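Local coordinates for Vpx protein (Simian immunodeficiency virus, PDB 4Z8L) that probably recruits the host restriction factor SAMHD1 to the DCAF1 receptor of a cullin-4 ubiquitin ligase, so that SAMHD1 is degraded, at residues E29-E34 with L72-A77; R36-P41 with Y79-Q84. One frame throughout, in Å; residues are numbered along the deposited sequence.

Contact 1 of 2, residues E29-E34 with L72-A77; sequences ERINRE and LLMHKA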
loop_
_atom_site.group_PDB
_atom_site.type_symbol
_atom_site.label_atom_id
_atom_site.label_comp_id
_atom_site.label_asym_id
_atom_site.label_seq_id
_atom_site.Cartn_x
_atom_site.Cartn_y
_atom_site.Cartn_z
ATOM N N GLU B 29 8.239 -4.421 -15.537
ATOM C CA GLU B 29 9.214 -3.465 -15.995
ATOM C C GLU B 29 9.106 -2.192 -15.168
ATOM O O GLU B 29 9.991 -1.904 -14.367
ATOM C CB GLU B 29 8.990 -3.181 -17.483
ATOM C CG GLU B 29 9.924 -2.189 -18.140
ATOM C CD GLU B 29 11.309 -2.751 -18.351
ATOM O OE1 GLU B 29 11.610 -3.847 -17.826
ATOM O OE2 GLU B 29 12.081 -2.105 -19.090
ATOM N N ARG B 30 7.944 -1.551 -15.199
ATOM C CA ARG B 30 7.838 -0.212 -14.634
ATOM C C ARG B 30 7.830 -0.240 -13.112
ATOM O O ARG B 30 8.246 0.739 -12.471
ATOM C CB ARG B 30 6.602 0.510 -15.186
ATOM C CG ARG B 30 5.285 -0.219 -15.019
ATOM C CD ARG B 30 4.158 0.526 -15.733
ATOM N NE ARG B 30 4.551 0.925 -17.083
ATOM C CZ ARG B 30 3.739 1.489 -17.973
ATOM N NH1 ARG B 30 2.468 1.717 -17.674
ATOM N NH2 ARG B 30 4.199 1.819 -19.171
ATOM N N ILE B 31 7.428 -1.368 -12.527
ATOM C CA ILE B 31 7.550 -1.483 -11.081
ATOM C C ILE B 31 9.032 -1.550 -10.740
ATOM O O ILE B 31 9.441 -1.032 -9.709
ATOM C CB ILE B 31 6.818 -2.715 -10.472
ATOM C CG1 ILE B 31 7.455 -4.028 -10.917
ATOM C CG2 ILE B 31 5.345 -2.702 -10.807
ATOM C CD1 ILE B 31 7.025 -5.221 -10.115
ATOM N N ASN B 32 9.843 -2.163 -11.602
ATOM C CA ASN B 32 11.284 -2.171 -11.343
ATOM C C ASN B 32 11.924 -0.797 -11.534
ATOM O O ASN B 32 12.725 -0.357 -10.695
ATOM C CB ASN B 32 11.999 -3.187 -12.234
ATOM C CG ASN B 32 11.648 -4.619 -11.887
ATOM O OD1 ASN B 32 12.017 -5.120 -10.826
ATOM N ND2 ASN B 32 10.955 -5.293 -12.793
ATOM N N ARG B 33 11.573 -0.124 -12.631
ATOM C CA ARG B 33 12.085 1.227 -12.891
ATOM C C ARG B 33 11.781 2.134 -11.710
ATOM O O ARG B 33 12.594 2.979 -11.349
ATOM C CB ARG B 33 11.514 1.861 -14.175
ATOM C CG ARG B 33 11.070 0.945 -15.319
ATOM C CD ARG B 33 11.958 -0.270 -15.540
ATOM N NE ARG B 33 13.254 0.001 -16.135
ATOM C CZ ARG B 33 13.448 0.205 -17.432
ATOM N NH1 ARG B 33 12.425 0.161 -18.276
ATOM N NH2 ARG B 33 14.674 0.432 -17.884
ATOM N N GLU B 34 10.610 1.957 -11.104
ATOM C CA GLU B 34 10.238 2.816 -9.986
ATOM C C GLU B 34 10.872 2.364 -8.671
ATOM O O GLU B 34 11.251 3.196 -7.842
ATOM C CB GLU B 34 8.717 2.872 -9.839
ATOM C CG GLU B 34 8.240 3.719 -8.667
ATOM C CD GLU B 34 7.915 5.147 -9.064
ATOM O OE1 GLU B 34 7.669 5.394 -10.263
ATOM O OE2 GLU B 34 7.907 6.022 -8.171
ATOM N N LEU B 72 3.603 -9.303 -7.672
ATOM C CA LEU B 72 2.721 -9.150 -6.520
ATOM C C LEU B 72 3.477 -8.701 -5.268
ATOM O O LEU B 72 3.140 -7.674 -4.649
ATOM C CB LEU B 72 1.995 -10.470 -6.243
ATOM C CG LEU B 72 0.592 -10.660 -6.829
ATOM C CD1 LEU B 72 0.492 -10.070 -8.225
ATOM C CD2 LEU B 72 0.231 -12.138 -6.849
ATOM N N LEU B 73 4.505 -9.471 -4.910
ATOM C CA LEU B 73 5.311 -9.153 -3.737
ATOM C C LEU B 73 5.815 -7.721 -3.790
ATOM O O LEU B 73 5.724 -6.983 -2.808
ATOM C CB LEU B 73 6.503 -10.100 -3.614
ATOM C CG LEU B 73 6.236 -11.543 -3.193
ATOM C CD1 LEU B 73 7.536 -12.239 -2.831
ATOM C CD2 LEU B 73 5.248 -11.603 -2.047
ATOM N N MET B 74 6.327 -7.320 -4.947
ATOM C CA MET B 74 6.946 -6.009 -5.045
ATOM C C MET B 74 5.914 -4.878 -5.094
ATOM O O MET B 74 6.218 -3.753 -4.709
ATOM C CB MET B 74 7.877 -5.939 -6.246
ATOM C CG MET B 74 9.198 -5.290 -5.882
ATOM S SD MET B 74 10.259 -5.000 -7.293
ATOM C CE MET B 74 9.366 -3.642 -8.017
ATOM N N HIS B 75 4.708 -5.164 -5.579
ATOM C CA HIS B 75 3.624 -4.190 -5.474
ATOM C C HIS B 75 3.277 -3.968 -4.011
ATOM O O HIS B 75 2.958 -2.848 -3.594
ATOM C CB HIS B 75 2.376 -4.654 -6.230
ATOM C CG HIS B 75 2.235 -4.059 -7.596
ATOM N ND1 HIS B 75 1.271 -4.472 -8.491
ATOM C CD2 HIS B 75 2.923 -3.071 -8.214
ATOM C CE1 HIS B 75 1.377 -3.771 -9.605
ATOM N NE2 HIS B 75 2.373 -2.913 -9.463
ATOM N N LYS B 76 3.374 -5.033 -3.223
ATOM C CA LYS B 76 3.132 -4.913 -1.790
ATOM C C LYS B 76 4.285 -4.180 -1.096
ATOM O O LYS B 76 4.081 -3.469 -0.106
ATOM C CB LYS B 76 2.898 -6.298 -1.189
ATOM C CG LYS B 76 1.659 -6.963 -1.777
ATOM C CD LYS B 76 1.495 -8.410 -1.364
ATOM C CE LYS B 76 0.308 -9.031 -2.089
ATOM N NZ LYS B 76 0.171 -10.487 -1.832
ATOM N N ALA B 77 5.492 -4.336 -1.634
ATOM C CA ALA B 77 6.659 -3.617 -1.130
ATOM C C ALA B 77 6.551 -2.115 -1.401
ATOM O O ALA B 77 6.763 -1.303 -0.506
ATOM C CB ALA B 77 7.930 -4.174 -1.742
#
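Ile31 projects from helix 21-35 onto Met74 and His75 of helix 63-84, joining the first and last helices of the three-helix bundle that forms the Vpr/Vpx fold. The two segments run in broadly the same direction, with an angle of 38° between them and a closest axis approach of 10.6 Å. At this spacing buried side chains fill the interface, and the methyl of Met74 reaches the backbone of Ile31.

Apolar contact carries most of the interface. The branched isoleucine divides its work between two consecutive residues. Its longer arm faces the methionine, with CG1 and CD1 of Ile31 each 3.5 Å from CE of Met74. The thioether chain of Met74 is extended at its middle torsion and then bends at its last (chi3 73°), which turns the terminal methyl back toward the CB and CG1 of Ile31 and its carbonyl. Leu71 of the same long helix adds to the packing on Ile31, and an aromatic side chain of another protein also lies against this residue.

The second branch meets an aromatic ring. With CG1 lying between the backbone N and the carbonyl carbon of Ile31, CG2 is placed beside the N and points at the imidazole of His75, reaching 3.3 Å from NE2 and 3.6 Å from CD2 of that ring. The approach is oblique, and the two side chains cross at about a right angle.

Asn32 brings a polar group into the buried contact. Its CB leaves the helix away from the partner, yet the amide swings back, and OD1 of Asn32 accepts a hydrogen bond from the hydroxyl of Tyr70. That same atom, OD1 of Asn32, sits 3.9 Å from SD of Met74.

Contact 2 of 2, residues R36-P41 with Y79-Q84; sequences RLHFHP and YTHMQQ. With ZN (zinc ion), chain G.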
loop_
_atom_site.group_PDB
_atom_site.type_symbol
_atom_site.label_atom_id
_atom_site.label_comp_id
_atom_site.label_asym_id
_atom_site.label_seq_id
_atom_site.Cartn_x
_atom_site.Cartn_y
_atom_site.Cartn_z
ATOM N N ARG B 36 13.735 1.010 -8.274
ATOM C CA ARG B 36 15.162 1.325 -8.223
ATOM C C ARG B 36 15.418 2.716 -7.634
ATOM O O ARG B 36 16.562 3.091 -7.376
ATOM C CB ARG B 36 15.807 1.189 -9.602
ATOM C CG ARG B 36 16.121 -0.260 -9.950
ATOM C CD ARG B 36 16.424 -0.447 -11.422
ATOM N NE ARG B 36 16.857 0.800 -12.043
ATOM C CZ ARG B 36 18.130 1.122 -12.245
ATOM N NH1 ARG B 36 19.095 0.292 -11.869
ATOM N NH2 ARG B 36 18.441 2.277 -12.817
ATOM N N LEU B 37 14.347 3.479 -7.437
ATOM C CA LEU B 37 14.438 4.818 -6.861
ATOM C C LEU B 37 14.228 4.835 -5.341
ATOM O O LEU B 37 14.199 5.909 -4.742
ATOM C CB LEU B 37 13.410 5.759 -7.509
ATOM C CG LEU B 37 13.695 6.472 -8.834
ATOM C CD1 LEU B 37 13.844 5.501 -9.985
ATOM C CD2 LEU B 37 12.590 7.480 -9.128
ATOM N N HIS B 38 14.079 3.667 -4.714
ATOM C CA HIS B 38 13.613 3.624 -3.321
ATOM C C HIS B 38 14.315 2.658 -2.345
ATOM O O HIS B 38 13.961 2.609 -1.163
ATOM C CB HIS B 38 12.109 3.324 -3.318
ATOM C CG HIS B 38 11.265 4.444 -3.857
ATOM N ND1 HIS B 38 11.240 5.698 -3.285
ATOM C CD2 HIS B 38 10.407 4.493 -4.903
ATOM C CE1 HIS B 38 10.410 6.474 -3.959
ATOM N NE2 HIS B 38 9.891 5.766 -4.946
ATOM N N PHE B 39 15.285 1.892 -2.834
ATOM C CA PHE B 39 15.960 0.867 -2.032
ATOM C C PHE B 39 17.499 0.914 -2.302
ATOM O O PHE B 39 17.932 1.337 -3.365
ATOM C CB PHE B 39 15.370 -0.519 -2.328
ATOM C CG PHE B 39 13.871 -0.625 -2.067
ATOM C CD1 PHE B 39 13.339 -0.539 -0.781
ATOM C CD2 PHE B 39 12.992 -0.800 -3.129
ATOM C CE1 PHE B 39 11.952 -0.624 -0.571
ATOM C CE2 PHE B 39 11.620 -0.887 -2.923
ATOM C CZ PHE B 39 11.099 -0.800 -1.648
ATOM N N HIS B 40 18.296 0.582 -1.279
ATOM C CA HIS B 40 19.771 0.703 -1.275
ATOM C C HIS B 40 20.439 -0.555 -0.625
ATOM O O HIS B 40 20.001 -0.911 0.469
ATOM C CB HIS B 40 20.131 2.077 -0.632
ATOM C CG HIS B 40 21.603 2.376 -0.540
ATOM N ND1 HIS B 40 22.432 1.819 0.400
ATOM C CD2 HIS B 40 22.378 3.179 -1.310
ATOM C CE1 HIS B 40 23.660 2.301 0.240
ATOM N NE2 HIS B 40 23.651 3.117 -0.792
ATOM N N PRO B 41 21.486 -1.185 -1.302
ATOM C CA PRO B 41 22.088 -2.509 -0.956
ATOM C C PRO B 41 21.404 -3.264 0.190
ATOM O O PRO B 41 21.776 -3.007 1.321
ATOM C CB PRO B 41 23.536 -2.144 -0.692
ATOM C CG PRO B 41 23.718 -0.729 -1.312
ATOM C CD PRO B 41 22.489 -0.362 -2.028
ATOM N N TYR B 79 3.826 -0.513 -2.023
ATOM C CA TYR B 79 2.730 -0.090 -1.160
ATOM C C TYR B 79 3.275 0.259 0.222
ATOM O O TYR B 79 3.048 1.361 0.733
ATOM C CB TYR B 79 1.662 -1.183 -1.065
ATOM C CG TYR B 79 0.660 -0.980 0.050
ATOM C CD1 TYR B 79 -0.411 -0.109 -0.096
ATOM C CD2 TYR B 79 0.784 -1.668 1.251
ATOM C CE1 TYR B 79 -1.326 0.075 0.925
ATOM C CE2 TYR B 79 -0.125 -1.491 2.276
ATOM C CZ TYR B 79 -1.177 -0.620 2.107
ATOM O OH TYR B 79 -2.080 -0.449 3.130
ATOM N N THR B 80 4.011 -0.683 0.807
ATOM C CA THR B 80 4.588 -0.501 2.135
ATOM C C THR B 80 5.446 0.757 2.227
ATOM O O THR B 80 5.229 1.595 3.098
ATOM C CB THR B 80 5.453 -1.707 2.538
ATOM O OG1 THR B 80 4.633 -2.881 2.619
ATOM C CG2 THR B 80 6.116 -1.460 3.884
ATOM N N HIS B 81 6.419 0.880 1.328
ATOM C CA HIS B 81 7.343 2.010 1.327
ATOM C C HIS B 81 6.658 3.357 1.147
ATOM O O HIS B 81 6.954 4.310 1.867
ATOM C CB HIS B 81 8.395 1.838 0.233
ATOM C CG HIS B 81 9.346 2.990 0.128
ATOM N ND1 HIS B 81 10.264 3.290 1.111
ATOM C CD2 HIS B 81 9.515 3.921 -0.842
ATOM C CE1 HIS B 81 10.961 4.353 0.750
ATOM N NE2 HIS B 81 10.527 4.754 -0.431
ATOM N N MET B 82 5.751 3.443 0.180
ATOM C CA MET B 82 5.088 4.710 -0.095
ATOM C C MET B 82 4.144 5.092 1.041
ATOM O O MET B 82 3.961 6.273 1.330
ATOM C CB MET B 82 4.330 4.650 -1.422
ATOM C CG MET B 82 5.215 4.380 -2.630
ATOM S SD MET B 82 6.708 5.388 -2.684
ATOM C CE MET B 82 6.016 7.022 -2.899
ATOM N N GLN B 83 3.552 4.095 1.693
ATOM C CA GLN B 83 2.735 4.373 2.868
ATOM C C GLN B 83 3.619 4.779 4.042
ATOM O O GLN B 83 3.189 5.510 4.935
ATOM C CB GLN B 83 1.875 3.166 3.238
ATOM C CG GLN B 83 0.731 2.919 2.270
ATOM C CD GLN B 83 -0.287 4.043 2.277
ATOM O OE1 GLN B 83 -0.178 4.999 1.510
ATOM N NE2 GLN B 83 -1.281 3.934 3.148
ATOM N N GLN B 84 4.858 4.297 4.027
ATOM C CA GLN B 84 5.840 4.641 5.044
ATOM C C GLN B 84 6.355 6.053 4.807
ATOM O O GLN B 84 6.784 6.737 5.737
ATOM C CB GLN B 84 7.003 3.649 5.027
ATOM C CG GLN B 84 7.056 2.712 6.220
ATOM C CD GLN B 84 8.113 1.635 6.065
ATOM O OE1 GLN B 84 8.232 1.012 5.010
ATOM N NE2 GLN B 84 8.888 1.410 7.121
HETATM ZN ZN ZN G . 11.315 6.461 -1.413
#
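Met82 lays its sulfur over one face of the His38 imidazole, SD standing 4.2 Å from the ring centroid and 24° off the ring normal, displaced toward the NE2 rim. Bends at both chi2 and chi3 fold the methionine back far enough for this, while CB of Leu37 lies against the opposite face of the same ring.

ND1 of the His38 ring binds the zinc ion at 2.0 Å and NE2 of His81 binds it at 2.1 Å; the two nitrogens are close because they share the ion, not through a hydrogen bond. Their rings meet obliquely, with planes at 53°. This is a zinc site of the kind found in the Vpr/Vpx family, and it ties the loop between helices 21-35 and 45-58 to the last turns of helix 63-84. Cys86, seen as a zinc ligand in a structure of this protein but not bound to the ion in this chain, touches both histidines.

His81 extends across to the loop with CG anti to its backbone N (chi1 177°), and His38 O lies over one face of its ring. Phe39 completes an aromatic cluster, turning its edge toward the face of His81 with centroids 5.5 Å apart, and its CZ comes 4.2 Å from CB of His81. Leu44, further along the loop, packs on Phe39.

Both contacts use helix 63-84, contact 1 at its middle and contact 2 near its C-terminal end, and their partners follow one another along the chain: helix 21-35 first, then the loop that leaves it. Contact 1 is wholly buried, its centre about 4 Å from the centre of the chain, whereas contact 2 is at the surface, its centre about 13 Å from that point. In the core, helix meets helix through aliphatic and thioether packing and an imidazole that binds no metal; at the surface, a zinc ion secures the irregular loop. A methionine of helix 63-84 takes part in each, mainly through its terminal methyl in contact 1 and its sulfur in contact 2.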